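Local atomic coordinates of uncharacterized protein, DUF633, LMOf2365_1472 (Listeria monocytogenes str. 4b F2365, PDB entry 3GNL), a protein that is uncharacterized but probably methylates N1 of adenine 22 in tRNA through a Rossmann-like domain. Residues Tyr18-Glu23 with Val118-Leu123; Arg24-Gly29 with Asp89-Ile94; Asp31-Pro36 with Gln59-Gln64; Leu35-Val40 with Ser68-Gln73; Ala45-Ala50 with Gln73-Lys78. One frame throughout, in Å; residues are numbered along the deposited sequence. Where two conformers were deposited one is given.

Contact 1 (Tyr18-Glu23 with Val118-Leu123); sequences YITKNE and VTKLIL
Against the sheet of this Rossmann-like, probably methyltransferase, fold, the loop 18-22 and Glu23, the first residue of strand 23-28, pack on strand 120-125, chiefly through Lys120, Ile122, Tyr18 and Glu23. Lys120 leaves the strand with CG anti to the backbone N (chi1 -177°) and bends at chi3. Its NZ donates to Tyr18 O at 2.7 Å, nearly along the C=O axis, and forms a salt bridge with Glu23 OE2 at 2.8 Å, meeting the syn lone pair. That same oxygen accepts Thr20 N at 2.8 Å from above the carboxylate plane and Lys21 N at 3.0 Å on its anti side. The other oxygen, Glu23 OE1, is bonded to Thr93 OG1. Beside the polar cluster, Ile122 CD1 touches Ile19 CG1 at 3.6 Å, the two side chains crossing at about a right angle, and Tyr18 CB at 3.7 Å. Held at both oxygens, by three donors on OE2 and by Thr93 on OE1, the carboxylate has little room to rotate, and the ammonium and two N-H groups would probably stabilise its negative charge.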
# COMPACT_ATOMS: atom_id res chain seq x y z
N TYR A 18 -2.05 -11.27 5.26
CA TYR A 18 -3.43 -10.91 5.02
C TYR A 18 -4.11 -11.78 3.98
O TYR A 18 -5.27 -11.57 3.68
CB TYR A 18 -3.54 -9.43 4.66
CG TYR A 18 -3.13 -8.54 5.83
CD1 TYR A 18 -3.90 -8.50 7.01
CD2 TYR A 18 -2.00 -7.73 5.74
CE1 TYR A 18 -3.53 -7.67 8.09
CE2 TYR A 18 -1.61 -6.87 6.82
CZ TYR A 18 -2.40 -6.85 7.97
OH TYR A 18 -2.04 -6.03 9.03
N ILE A 19 -3.38 -12.77 3.47
CA ILE A 19 -3.97 -13.74 2.52
C ILE A 19 -4.21 -14.98 3.36
O ILE A 19 -3.28 -15.55 3.86
CB ILE A 19 -2.97 -14.08 1.39
CG1 ILE A 19 -2.66 -12.82 0.57
CG2 ILE A 19 -3.52 -15.19 0.48
CD1 ILE A 19 -1.47 -12.94 -0.42
N THR A 20 -5.47 -15.38 3.56
CA THR A 20 -5.77 -16.34 4.62
C THR A 20 -6.74 -17.46 4.24
O THR A 20 -6.84 -18.45 4.96
CB THR A 20 -6.38 -15.60 5.89
OG1 THR A 20 -7.55 -14.89 5.49
CG2 THR A 20 -5.37 -14.65 6.50
N LYS A 21 -7.47 -17.28 3.16
CA LYS A 21 -8.66 -18.11 2.94
C LYS A 21 -8.54 -19.01 1.71
O LYS A 21 -9.54 -19.23 0.99
CB LYS A 21 -9.88 -17.22 2.81
CG LYS A 21 -10.18 -16.37 4.06
CD LYS A 21 -10.92 -15.10 3.67
CE LYS A 21 -12.26 -15.41 3.03
NZ LYS A 21 -12.80 -14.24 2.29
N ASN A 22 -7.33 -19.50 1.44
CA ASN A 22 -7.10 -20.31 0.23
C ASN A 22 -7.69 -19.59 -1.01
O ASN A 22 -8.48 -20.13 -1.78
CB ASN A 22 -7.70 -21.73 0.43
CG ASN A 22 -7.25 -22.72 -0.64
OD1 ASN A 22 -8.09 -23.39 -1.25
ND2 ASN A 22 -5.94 -22.84 -0.85
N GLU A 23 -7.26 -18.33 -1.19
CA GLU A 23 -7.80 -17.37 -2.17
C GLU A 23 -7.16 -17.45 -3.57
O GLU A 23 -6.04 -17.94 -3.70
CB GLU A 23 -7.58 -15.93 -1.59
CG GLU A 23 -7.55 -15.96 -0.02
CD GLU A 23 -7.38 -14.60 0.64
OE1 GLU A 23 -7.03 -13.64 -0.06
OE2 GLU A 23 -7.57 -14.54 1.88
N VAL A 118 -13.77 -8.86 -7.08
CA VAL A 118 -12.67 -8.84 -6.09
C VAL A 118 -13.18 -8.42 -4.71
O VAL A 118 -13.95 -7.44 -4.61
CB VAL A 118 -11.52 -7.90 -6.56
CG1 VAL A 118 -10.44 -7.82 -5.49
CG2 VAL A 118 -10.93 -8.40 -7.87
N THR A 119 -12.78 -9.14 -3.66
CA THR A 119 -13.29 -8.87 -2.30
C THR A 119 -12.22 -8.38 -1.29
O THR A 119 -12.51 -8.12 -0.10
CB THR A 119 -14.02 -10.10 -1.71
OG1 THR A 119 -13.18 -11.26 -1.82
CG2 THR A 119 -15.34 -10.37 -2.47
N LYS A 120 -10.97 -8.31 -1.74
CA LYS A 120 -9.90 -7.89 -0.84
C LYS A 120 -8.80 -7.24 -1.63
O LYS A 120 -8.39 -7.75 -2.68
CB LYS A 120 -9.39 -9.05 0.00
CG LYS A 120 -8.30 -8.70 1.05
CD LYS A 120 -8.14 -9.69 2.20
CE LYS A 120 -7.88 -11.11 1.69
NZ LYS A 120 -7.79 -11.93 2.90
N LEU A 121 -8.32 -6.07 -1.17
CA LEU A 121 -7.10 -5.46 -1.73
C LEU A 121 -6.12 -5.38 -0.58
O LEU A 121 -6.48 -5.01 0.54
CB LEU A 121 -7.32 -4.03 -2.27
CG LEU A 121 -8.41 -3.81 -3.31
CD1 LEU A 121 -8.69 -2.30 -3.59
CD2 LEU A 121 -8.02 -4.52 -4.59
N ILE A 122 -4.88 -5.74 -0.87
CA ILE A 122 -3.79 -5.57 0.10
C ILE A 122 -2.76 -4.64 -0.55
O ILE A 122 -2.12 -5.00 -1.59
CB ILE A 122 -3.11 -6.88 0.45
CG1 ILE A 122 -4.14 -7.87 1.03
CG2 ILE A 122 -2.02 -6.62 1.47
CD1 ILE A 122 -3.67 -9.36 0.98
N LEU A 123 -2.64 -3.41 -0.03
CA LEU A 123 -1.85 -2.40 -0.76
C LEU A 123 -0.71 -1.96 0.15
O LEU A 123 -0.89 -1.79 1.36
CB LEU A 123 -2.72 -1.18 -1.12
CG LEU A 123 -4.02 -1.50 -1.82
CD1 LEU A 123 -4.74 -0.16 -2.08
CD2 LEU A 123 -3.78 -2.30 -3.12

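Contact 2 (Arg24-Gly29 with Asp89-Ile94)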
# COMPACT_ATOMS: atom_id res chain seq x y z
N ARG A 24 -7.86 -16.96 -4.59
CA ARG A 24 -7.29 -16.72 -5.91
C ARG A 24 -6.76 -15.27 -5.92
O ARG A 24 -7.54 -14.30 -5.75
CB ARG A 24 -8.28 -16.96 -7.06
CG ARG A 24 -8.77 -18.41 -7.05
CD ARG A 24 -9.88 -18.62 -8.08
NE ARG A 24 -9.42 -18.43 -9.46
CZ ARG A 24 -8.70 -19.31 -10.17
NH1 ARG A 24 -8.31 -20.48 -9.63
NH2 ARG A 24 -8.35 -18.99 -11.40
N ILE A 25 -5.45 -15.14 -6.03
CA ILE A 25 -4.82 -13.80 -5.86
C ILE A 25 -4.18 -13.28 -7.14
O ILE A 25 -3.80 -14.05 -8.02
CB ILE A 25 -3.80 -13.78 -4.74
CG1 ILE A 25 -2.51 -14.52 -5.16
CG2 ILE A 25 -4.40 -14.37 -3.40
CD1 ILE A 25 -1.37 -14.44 -4.12
N ALA A 26 -4.05 -11.97 -7.24
CA ALA A 26 -3.20 -11.36 -8.26
C ALA A 26 -2.24 -10.38 -7.62
O ALA A 26 -2.68 -9.45 -6.93
CB ALA A 26 -4.01 -10.68 -9.36
N ASP A 27 -0.94 -10.61 -7.84
CA ASP A 27 0.12 -9.78 -7.32
C ASP A 27 0.68 -8.91 -8.45
O ASP A 27 1.44 -9.39 -9.30
CB ASP A 27 1.23 -10.68 -6.72
CG ASP A 27 2.29 -9.90 -5.97
OD1 ASP A 27 2.05 -8.70 -5.72
OD2 ASP A 27 3.34 -10.48 -5.63
N ILE A 28 0.34 -7.63 -8.39
CA ILE A 28 0.66 -6.68 -9.45
C ILE A 28 2.04 -6.10 -9.26
O ILE A 28 2.32 -5.50 -8.20
CB ILE A 28 -0.36 -5.58 -9.45
CG1 ILE A 28 -1.76 -6.20 -9.43
CG2 ILE A 28 -0.10 -4.63 -10.62
CD1 ILE A 28 -2.14 -7.07 -10.75
N GLY A 29 2.91 -6.20 -10.26
CA GLY A 29 4.30 -5.80 -10.04
C GLY A 29 4.98 -6.67 -9.01
O GLY A 29 5.73 -6.20 -8.12
N ASP A 89 -10.65 -15.19 -14.66
CA ASP A 89 -9.71 -15.58 -13.61
C ASP A 89 -10.33 -15.67 -12.23
O ASP A 89 -9.79 -16.32 -11.37
CB ASP A 89 -8.49 -14.65 -13.57
CG ASP A 89 -7.62 -14.80 -14.76
OD1 ASP A 89 -7.37 -15.96 -15.15
OD2 ASP A 89 -7.19 -13.77 -15.34
N ALA A 90 -11.50 -15.03 -12.02
CA ALA A 90 -12.19 -15.11 -10.74
C ALA A 90 -11.25 -14.81 -9.55
O ALA A 90 -11.14 -15.57 -8.60
CB ALA A 90 -12.85 -16.48 -10.56
N ILE A 91 -10.57 -13.66 -9.63
CA ILE A 91 -9.64 -13.25 -8.57
C ILE A 91 -10.37 -12.72 -7.33
O ILE A 91 -11.30 -11.91 -7.47
CB ILE A 91 -8.72 -12.18 -9.15
CG1 ILE A 91 -7.86 -12.74 -10.29
CG2 ILE A 91 -7.89 -11.49 -8.03
CD1 ILE A 91 -7.01 -13.95 -9.97
N ASP A 92 -9.98 -13.19 -6.15
CA ASP A 92 -10.59 -12.81 -4.88
C ASP A 92 -9.84 -11.63 -4.23
O ASP A 92 -10.48 -10.73 -3.64
CB ASP A 92 -10.60 -13.97 -3.88
CG ASP A 92 -11.35 -15.18 -4.41
OD1 ASP A 92 -12.55 -15.00 -4.68
OD2 ASP A 92 -10.72 -16.26 -4.56
N THR A 93 -8.52 -11.66 -4.37
CA THR A 93 -7.63 -10.73 -3.67
C THR A 93 -6.62 -10.14 -4.64
O THR A 93 -5.99 -10.88 -5.38
CB THR A 93 -6.95 -11.46 -2.54
OG1 THR A 93 -7.96 -11.93 -1.66
CG2 THR A 93 -6.04 -10.49 -1.76
N ILE A 94 -6.39 -8.82 -4.60
CA ILE A 94 -5.32 -8.21 -5.38
C ILE A 94 -4.32 -7.58 -4.43
O ILE A 94 -4.74 -6.88 -3.47
CB ILE A 94 -5.82 -7.12 -6.34
CG1 ILE A 94 -6.88 -7.66 -7.34
CG2 ILE A 94 -4.64 -6.47 -7.10
CD1 ILE A 94 -7.45 -6.58 -8.22
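Arg24 makes most of the polar contacts between strand 23-28 and residues 89-94. Among backbone bonds, Arg24 O accepts both Asp92 N at 2.7 Å and Thr93 N at 3.1 Å, and Ala26 N donates to Thr93 O at 2.9 Å; parallel bridges pair Ile25 with Thr93 and Ala26 with Ile94. CA-H...O contacts accompany them, Ile94 CA lying 3.3 Å from Ala26 O.

Two side chains add polar bonds. Asp92 OD2 takes Arg24 N at 2.9 Å on its anti lone pair, with an N-H...O angle of 168°. The Arg24 chain bends at chi3 (65°), which places NE, and the guanidinium meets Asp89 side-on: NE at 2.9 Å and NH2 at 3.0 Å both reach Asp89 O, which lies in the guanidinium plane.

Apolar packing is modest: Ile28 CG1 meets Ile94 CG2 at 3.7 Å, and Ile91 CG2 lies near Ala26 CB, on the Ala26-Ile94 face; on the face of Ile25 and Thr93, Ile25 CG2 approaches Thr93 CB.

Strand 23-28 is flanked by strand 93-99 here and by strand 45-52 along its other edge, Ile25 and Asp27 bonding to Phe47, Ile49 and Gly51. Strand 120-125 continues the sheet beyond Thr93 and Ile94, and helix 34-41 rests on Asp27.

Contact 3 (Asp31-Pro36 with Gln59-Gln64); sequences DHAYLP and QSAQKQ
Van der Waals contact carries the meeting of residues 31-36 with helix 55-67, and it starts at Ala33, whose CB faces Ala61 CB at 4.0 Å. The nearest pair of CA atoms is beside it, His32 and Ala61, 4.2 Å apart. Ser60 CB comes within 3.6 Å of His32 CD2, obliquely to the imidazole.

The loop here is a type I' turn from Asp31 to Tyr34, closed by Tyr34 N to Asp31 O at 3.0 Å; it follows strand 23-28 and leads into helix 34-41, with Ala33 at the N-cap. Both helices belong to the Rossmann-like domain.

Gln64 brings its aliphatic part and its amide oxygen into van der Waals contact. With CG anti to its backbone N (chi1 171°), it lays CB and CG 3.1 Å from His32 O, and its OE1 stands at the edge of the Tyr34 ring, 3.6 Å from CE1. A hydrogen bond lies within the turn itself, from His32 ND1 to Asp31 OD1 at 2.9 Å, and His32 CB sits over the centre of the Tyr34 ring, 3.5 Å above its plane.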
# COMPACT_ATOMS: atom_id res chain seq x y z
N ASP A 31 7.25 -8.92 -6.76
CA ASP A 31 8.67 -8.97 -6.51
C ASP A 31 9.16 -10.40 -6.71
O ASP A 31 9.07 -11.19 -5.77
CB ASP A 31 8.92 -8.48 -5.08
CG ASP A 31 10.38 -8.31 -4.77
OD1 ASP A 31 11.24 -8.72 -5.59
OD2 ASP A 31 10.68 -7.79 -3.67
N HIS A 32 9.66 -10.75 -7.91
CA HIS A 32 10.12 -12.12 -8.22
C HIS A 32 9.09 -13.25 -8.00
O HIS A 32 9.47 -14.42 -8.00
CB HIS A 32 11.40 -12.46 -7.49
CG HIS A 32 12.59 -11.63 -7.90
ND1 HIS A 32 12.69 -10.29 -7.60
CD2 HIS A 32 13.72 -11.96 -8.55
CE1 HIS A 32 13.84 -9.82 -8.08
NE2 HIS A 32 14.49 -10.82 -8.65
N ALA A 33 7.80 -12.90 -7.88
CA ALA A 33 6.76 -13.87 -7.54
C ALA A 33 7.06 -14.53 -6.19
O ALA A 33 6.51 -15.61 -5.95
CB ALA A 33 6.64 -14.92 -8.65
N TYR A 34 7.90 -13.92 -5.34
CA TYR A 34 8.20 -14.54 -4.04
C TYR A 34 6.91 -14.71 -3.24
O TYR A 34 6.67 -15.81 -2.65
CB TYR A 34 9.15 -13.68 -3.19
CG TYR A 34 10.56 -13.54 -3.67
CD1 TYR A 34 11.23 -14.61 -4.23
CD2 TYR A 34 11.22 -12.33 -3.54
CE1 TYR A 34 12.57 -14.48 -4.66
CE2 TYR A 34 12.55 -12.18 -3.99
CZ TYR A 34 13.19 -13.28 -4.55
OH TYR A 34 14.48 -13.14 -4.98
N LEU A 35 6.11 -13.65 -3.17
CA LEU A 35 4.87 -13.71 -2.39
C LEU A 35 3.87 -14.74 -2.92
O LEU A 35 3.37 -15.55 -2.13
CB LEU A 35 4.31 -12.29 -2.18
CG LEU A 35 2.97 -12.18 -1.47
CD1 LEU A 35 2.85 -10.83 -0.72
CD2 LEU A 35 1.78 -12.41 -2.34
N PRO A 36 3.59 -14.77 -4.23
CA PRO A 36 2.72 -15.82 -4.79
C PRO A 36 3.24 -17.19 -4.50
O PRO A 36 2.45 -18.08 -4.14
CB PRO A 36 2.76 -15.53 -6.28
CG PRO A 36 3.00 -14.04 -6.38
CD PRO A 36 3.90 -13.72 -5.22
N GLN A 59 10.92 -12.02 -16.54
CA GLN A 59 11.77 -13.23 -16.56
C GLN A 59 12.17 -13.78 -15.21
O GLN A 59 12.16 -15.00 -15.01
CB GLN A 59 13.01 -13.00 -17.40
CG GLN A 59 12.68 -13.37 -18.78
CD GLN A 59 12.91 -12.30 -19.73
OE1 GLN A 59 14.06 -12.04 -20.13
NE2 GLN A 59 11.83 -11.67 -20.17
N SER A 60 12.50 -12.89 -14.28
CA SER A 60 12.87 -13.26 -12.92
C SER A 60 11.69 -13.97 -12.26
O SER A 60 11.86 -14.96 -11.53
CB SER A 60 13.22 -12.00 -12.15
OG SER A 60 14.56 -11.57 -12.40
N ALA A 61 10.47 -13.45 -12.48
CA ALA A 61 9.29 -14.06 -11.85
C ALA A 61 8.97 -15.42 -12.47
O ALA A 61 8.66 -16.37 -11.74
CB ALA A 61 8.08 -13.14 -11.91
N GLN A 62 9.07 -15.53 -13.81
CA GLN A 62 8.89 -16.82 -14.49
C GLN A 62 9.85 -17.86 -13.93
O GLN A 62 9.42 -19.01 -13.67
CB GLN A 62 9.13 -16.68 -15.99
CG GLN A 62 7.97 -16.14 -16.78
CD GLN A 62 8.35 -15.86 -18.25
OE1 GLN A 62 9.32 -15.14 -18.52
NE2 GLN A 62 7.59 -16.44 -19.20
N LYS A 63 11.10 -17.46 -13.72
CA LYS A 63 12.14 -18.41 -13.26
C LYS A 63 11.91 -18.83 -11.83
O LYS A 63 12.10 -19.98 -11.51
CB LYS A 63 13.55 -17.88 -13.45
CG LYS A 63 13.96 -17.88 -14.93
CD LYS A 63 15.37 -17.37 -15.09
CE LYS A 63 15.86 -17.41 -16.56
NZ LYS A 63 16.29 -18.79 -16.98
N GLN A 64 11.44 -17.92 -10.98
CA GLN A 64 11.16 -18.29 -9.59
C GLN A 64 10.00 -19.29 -9.53
O GLN A 64 10.06 -20.26 -8.74
CB GLN A 64 10.85 -17.03 -8.77
CG GLN A 64 10.34 -17.30 -7.36
CD GLN A 64 11.36 -17.97 -6.46
OE1 GLN A 64 12.53 -17.62 -6.44
NE2 GLN A 64 10.89 -18.94 -5.68

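Contact 4 (Leu35-Val40 with Ser68-Gln73)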
# COMPACT_ATOMS: atom_id res chain seq x y z
N LEU A 35 6.11 -13.65 -3.17
CA LEU A 35 4.87 -13.71 -2.39
C LEU A 35 3.87 -14.74 -2.92
O LEU A 35 3.37 -15.55 -2.13
CB LEU A 35 4.31 -12.29 -2.18
CG LEU A 35 2.97 -12.18 -1.47
CD1 LEU A 35 2.85 -10.83 -0.72
CD2 LEU A 35 1.78 -12.41 -2.34
N PRO A 36 3.59 -14.77 -4.23
CA PRO A 36 2.72 -15.82 -4.79
C PRO A 36 3.24 -17.19 -4.50
O PRO A 36 2.45 -18.08 -4.14
CB PRO A 36 2.76 -15.53 -6.28
CG PRO A 36 3.00 -14.04 -6.38
CD PRO A 36 3.90 -13.72 -5.22
N CYS A 37 4.54 -17.41 -4.61
CA CYS A 37 5.07 -18.76 -4.33
C CYS A 37 4.86 -19.10 -2.87
O CYS A 37 4.44 -20.22 -2.58
CB CYS A 37 6.54 -18.88 -4.71
SG CYS A 37 6.85 -18.88 -6.56
N PHE A 38 5.15 -18.16 -1.99
CA PHE A 38 5.01 -18.39 -0.53
C PHE A 38 3.55 -18.71 -0.19
O PHE A 38 3.30 -19.64 0.59
CB PHE A 38 5.46 -17.15 0.20
CG PHE A 38 5.15 -17.14 1.67
CD1 PHE A 38 6.06 -17.68 2.56
CD2 PHE A 38 4.03 -16.49 2.15
CE1 PHE A 38 5.82 -17.63 3.96
CE2 PHE A 38 3.79 -16.41 3.54
CZ PHE A 38 4.69 -16.99 4.43
N ALA A 39 2.61 -18.01 -0.80
CA ALA A 39 1.21 -18.14 -0.44
C ALA A 39 0.61 -19.40 -1.04
O ALA A 39 -0.28 -20.05 -0.44
CB ALA A 39 0.45 -16.94 -0.82
N VAL A 40 1.06 -19.79 -2.23
CA VAL A 40 0.56 -21.05 -2.81
C VAL A 40 1.13 -22.22 -2.00
O VAL A 40 0.39 -23.16 -1.64
CB VAL A 40 0.91 -21.13 -4.30
CG1 VAL A 40 0.70 -22.58 -4.86
CG2 VAL A 40 0.06 -20.15 -5.07
N SER A 68 10.20 -23.16 -8.19
CA SER A 68 9.36 -23.56 -7.06
C SER A 68 8.48 -24.75 -7.41
O SER A 68 7.81 -25.30 -6.54
CB SER A 68 8.49 -22.38 -6.61
OG SER A 68 9.32 -21.41 -6.00
N GLY A 69 8.44 -25.13 -8.69
CA GLY A 69 7.55 -26.19 -9.14
C GLY A 69 6.09 -25.80 -9.08
O GLY A 69 5.20 -26.64 -8.92
N LEU A 70 5.84 -24.50 -9.25
CA LEU A 70 4.50 -23.97 -9.11
C LEU A 70 3.86 -23.49 -10.40
O LEU A 70 2.86 -22.76 -10.38
CB LEU A 70 4.50 -22.87 -8.03
CG LEU A 70 4.79 -23.41 -6.63
CD1 LEU A 70 4.88 -22.28 -5.59
CD2 LEU A 70 3.76 -24.50 -6.27
N THR A 71 4.40 -23.92 -11.54
CA THR A 71 3.83 -23.45 -12.80
C THR A 71 2.35 -23.80 -13.00
O THR A 71 1.66 -23.08 -13.74
CB THR A 71 4.64 -23.94 -14.01
OG1 THR A 71 4.59 -25.37 -14.05
CG2 THR A 71 6.10 -23.46 -13.92
N GLU A 72 1.85 -24.86 -12.34
CA GLU A 72 0.44 -25.25 -12.48
C GLU A 72 -0.51 -24.36 -11.66
O GLU A 72 -1.70 -24.28 -11.96
CB GLU A 72 0.21 -26.74 -12.15
CG GLU A 72 0.70 -27.70 -13.25
CD GLU A 72 0.28 -29.15 -13.02
OE1 GLU A 72 1.16 -30.01 -12.84
OE2 GLU A 72 -0.94 -29.42 -13.01
N GLN A 73 0.04 -23.68 -10.64
CA GLN A 73 -0.80 -22.84 -9.76
C GLN A 73 -0.59 -21.33 -9.92
O GLN A 73 -1.38 -20.56 -9.37
CB GLN A 73 -0.60 -23.25 -8.30
CG GLN A 73 -1.43 -24.51 -7.93
CD GLN A 73 -1.28 -24.92 -6.48
OE1 GLN A 73 -0.25 -25.49 -6.09
NE2 GLN A 73 -2.31 -24.66 -5.65
O HOH W 1 -2.11 -23.86 -2.61
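Val40, Leu70 and Cys37 contribute most of the surface buried where helix 34-41 meets the loop 68-73. Val40 places CG1 anti to its backbone N (chi1 167°), and this methyl touches Leu70 CD2 at 3.9 Å and the Gln73 amide, with Gln73 OE1 at 3.3 Å and CD at 3.5 Å. Leu70 divides its two methyls along the helix: CD2 goes to Val40, while CD1 packs on the preceding turn, 3.7 Å from Cys37 O and 3.9 Å from Cys37 CB. Cys37 SG lies 3.6 Å from Ser68 OG, a hydroxyl that is hydrogen-bonded to Gln64 O and Glu5 OE2. Before Leu70 the chain leaves helix 55-67 through a Schellman motif, with Gly69 at positive phi, and the loop then runs beside helix 34-41. One water bridges the contact, donating to Val40 O at 2.8 Å and accepting from Gln73 NE2, whose other partner is Ser46. The direct contact is van der Waals packing, with the Gln73 amide laid on a Val40 methyl, while the water gives the Val40 carbonyl, near the helix C-terminus, a polar link to the loop.

Contact 5 (Ala45-Ala50 with Gln73-Lys78)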
# COMPACT_ATOMS: atom_id res chain seq x y z
N ALA A 45 -3.01 -19.43 -0.52
CA ALA A 45 -3.61 -19.12 -1.83
C ALA A 45 -3.70 -20.39 -2.71
O ALA A 45 -2.82 -21.22 -2.65
CB ALA A 45 -2.78 -18.06 -2.59
N SER A 46 -4.75 -20.49 -3.51
CA SER A 46 -4.95 -21.67 -4.37
C SER A 46 -4.49 -21.45 -5.80
O SER A 46 -4.28 -22.42 -6.54
CB SER A 46 -6.41 -22.10 -4.32
OG SER A 46 -7.26 -21.06 -4.76
N PHE A 47 -4.32 -20.18 -6.19
CA PHE A 47 -3.97 -19.79 -7.53
C PHE A 47 -3.43 -18.36 -7.41
O PHE A 47 -3.93 -17.61 -6.57
CB PHE A 47 -5.19 -19.84 -8.45
CG PHE A 47 -4.95 -19.22 -9.79
CD1 PHE A 47 -4.21 -19.90 -10.76
CD2 PHE A 47 -5.43 -17.94 -10.08
CE1 PHE A 47 -3.98 -19.29 -12.02
CE2 PHE A 47 -5.20 -17.35 -11.32
CZ PHE A 47 -4.48 -18.02 -12.30
N ALA A 48 -2.43 -18.01 -8.22
CA ALA A 48 -1.95 -16.63 -8.31
C ALA A 48 -1.64 -16.23 -9.73
O ALA A 48 -1.11 -17.03 -10.51
CB ALA A 48 -0.72 -16.44 -7.48
N ILE A 49 -1.92 -14.97 -10.06
CA ILE A 49 -1.34 -14.27 -11.21
C ILE A 49 -0.19 -13.42 -10.66
O ILE A 49 -0.39 -12.68 -9.68
CB ILE A 49 -2.36 -13.34 -11.87
CG1 ILE A 49 -3.56 -14.15 -12.42
CG2 ILE A 49 -1.71 -12.49 -12.96
CD1 ILE A 49 -4.79 -13.27 -12.79
N ALA A 50 0.99 -13.55 -11.24
CA ALA A 50 2.08 -12.62 -10.96
C ALA A 50 2.23 -11.69 -12.15
O ALA A 50 2.68 -12.11 -13.22
CB ALA A 50 3.35 -13.37 -10.65
N GLN A 73 0.04 -23.68 -10.64
CA GLN A 73 -0.80 -22.84 -9.76
C GLN A 73 -0.59 -21.33 -9.92
O GLN A 73 -1.38 -20.56 -9.37
CB GLN A 73 -0.60 -23.25 -8.30
CG GLN A 73 -1.43 -24.51 -7.93
CD GLN A 73 -1.28 -24.92 -6.48
OE1 GLN A 73 -0.25 -25.49 -6.09
NE2 GLN A 73 -2.31 -24.66 -5.65
N ILE A 74 0.44 -20.94 -10.66
CA ILE A 74 0.81 -19.52 -10.80
C ILE A 74 1.10 -19.17 -12.24
O ILE A 74 1.98 -19.79 -12.89
CB ILE A 74 2.00 -19.13 -9.94
CG1 ILE A 74 1.75 -19.54 -8.46
CG2 ILE A 74 2.30 -17.65 -10.11
CD1 ILE A 74 2.93 -19.33 -7.62
N ASP A 75 0.34 -18.21 -12.74
CA ASP A 75 0.50 -17.70 -14.07
C ASP A 75 1.31 -16.41 -13.95
O ASP A 75 0.93 -15.50 -13.21
CB ASP A 75 -0.85 -17.34 -14.70
CG ASP A 75 -1.70 -18.57 -15.10
OD1 ASP A 75 -1.15 -19.71 -15.21
OD2 ASP A 75 -2.93 -18.38 -15.32
N VAL A 76 2.42 -16.35 -14.66
CA VAL A 76 3.16 -15.11 -14.76
C VAL A 76 2.77 -14.44 -16.05
O VAL A 76 2.86 -15.04 -17.14
CB VAL A 76 4.68 -15.33 -14.68
CG1 VAL A 76 5.44 -13.98 -14.73
CG2 VAL A 76 5.02 -16.15 -13.43
N ARG A 77 2.31 -13.20 -15.94
CA ARG A 77 1.82 -12.47 -17.08
C ARG A 77 2.44 -11.07 -17.22
O ARG A 77 2.64 -10.36 -16.23
CB ARG A 77 0.32 -12.31 -16.95
CG ARG A 77 -0.43 -13.65 -16.98
CD ARG A 77 -1.92 -13.45 -16.90
NE ARG A 77 -2.63 -14.71 -16.59
CZ ARG A 77 -3.95 -14.81 -16.40
NH1 ARG A 77 -4.75 -13.74 -16.42
NH2 ARG A 77 -4.49 -16.00 -16.13
N LYS A 78 2.76 -10.70 -18.46
CA LYS A 78 3.25 -9.36 -18.80
C LYS A 78 2.09 -8.42 -19.13
O LYS A 78 1.24 -8.73 -19.98
CB LYS A 78 4.26 -9.42 -19.94
CG LYS A 78 4.82 -8.04 -20.33
CD LYS A 78 6.34 -8.03 -20.41
CE LYS A 78 6.87 -8.63 -21.72
NZ LYS A 78 8.29 -8.25 -22.03
O HOH W 1 -2.11 -23.86 -2.61
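Ala48, Ala50 and Asp75 carry the backbone pairing of strands 45-52 and 74-78. Ala48 N bonds Gln73 O at 3.0 Å, Asp75 N bonds Ala48 O, Ala50 N bonds Asp75 O at 2.8 Å, and Arg77 N bonds Ala50 O. Short CA-H...O contacts run between these bonds. The axes of 47-50 and 74-78 approach to 4.7 Å at 17°, as expected for parallel neighbours.

The two faces differ in character. On one, Ala48 and Ala50 lie beside Ile74 and Val76, with Ala48 CB 4.1 Å from Ile74 CG1. On the other, the Phe47 ring presents its edge to Asp75 OD2, 3.4 Å from CZ, the ring and carboxylate planes being 84° apart. Ile49 CD1 lies over one face of the Arg77 guanidinium, 3.6 Å above its plane. At the start of the pairing, Gln73 NE2 approaches Ser46 O from above the carbonyl plane, at 3.1 Å, and the water on NE2 has Ala45 O as its second acceptor.

A second shell holds the charged groups. The Arg77 chain runs out straight as far as NE, and its NH2 forms a salt bridge with Asp75 OD2 at 3.0 Å; NH1 forms a salt bridge with Asp89 OD2 and a hydrogen bond with Val84 O. Helix 34-41 covers Ala48 and Ile74 through Pro36 and Val40, and helix 55-67 covers Ile74 and Val76. Strand 45-52, helix 55-67 and strand 74-78 together form a beta-alpha-beta crossover, the recurring unit of Rossmann-like folds.

Overall arrangement
Contacts 2 and 5 are parallel sheet pairings on the outer sides of neighbouring strands 23-28 and 45-52, contact 2 with strand 93-99 and contact 5 with strand 74-78; backbone bonds dominate both, and the Asp89-Arg77 salt bridge joins them. Contact 2 is the more buried, whereas contact 5 involves an outermost strand. Contact 1, partly buried, lies on the same sheet but works through a lysine that bonds a carboxylate and a carbonyl, beside isoleucine packing. Contacts 3 and 4 share helix 34-41 and rely on van der Waals packing, partly with polar side chains, against helix 55-67 (contact 3, partly buried) and the loop after it (contact 4, buried). Contacts 4 and 5 share Gln73 and one water, joining the helical layer to the sheet.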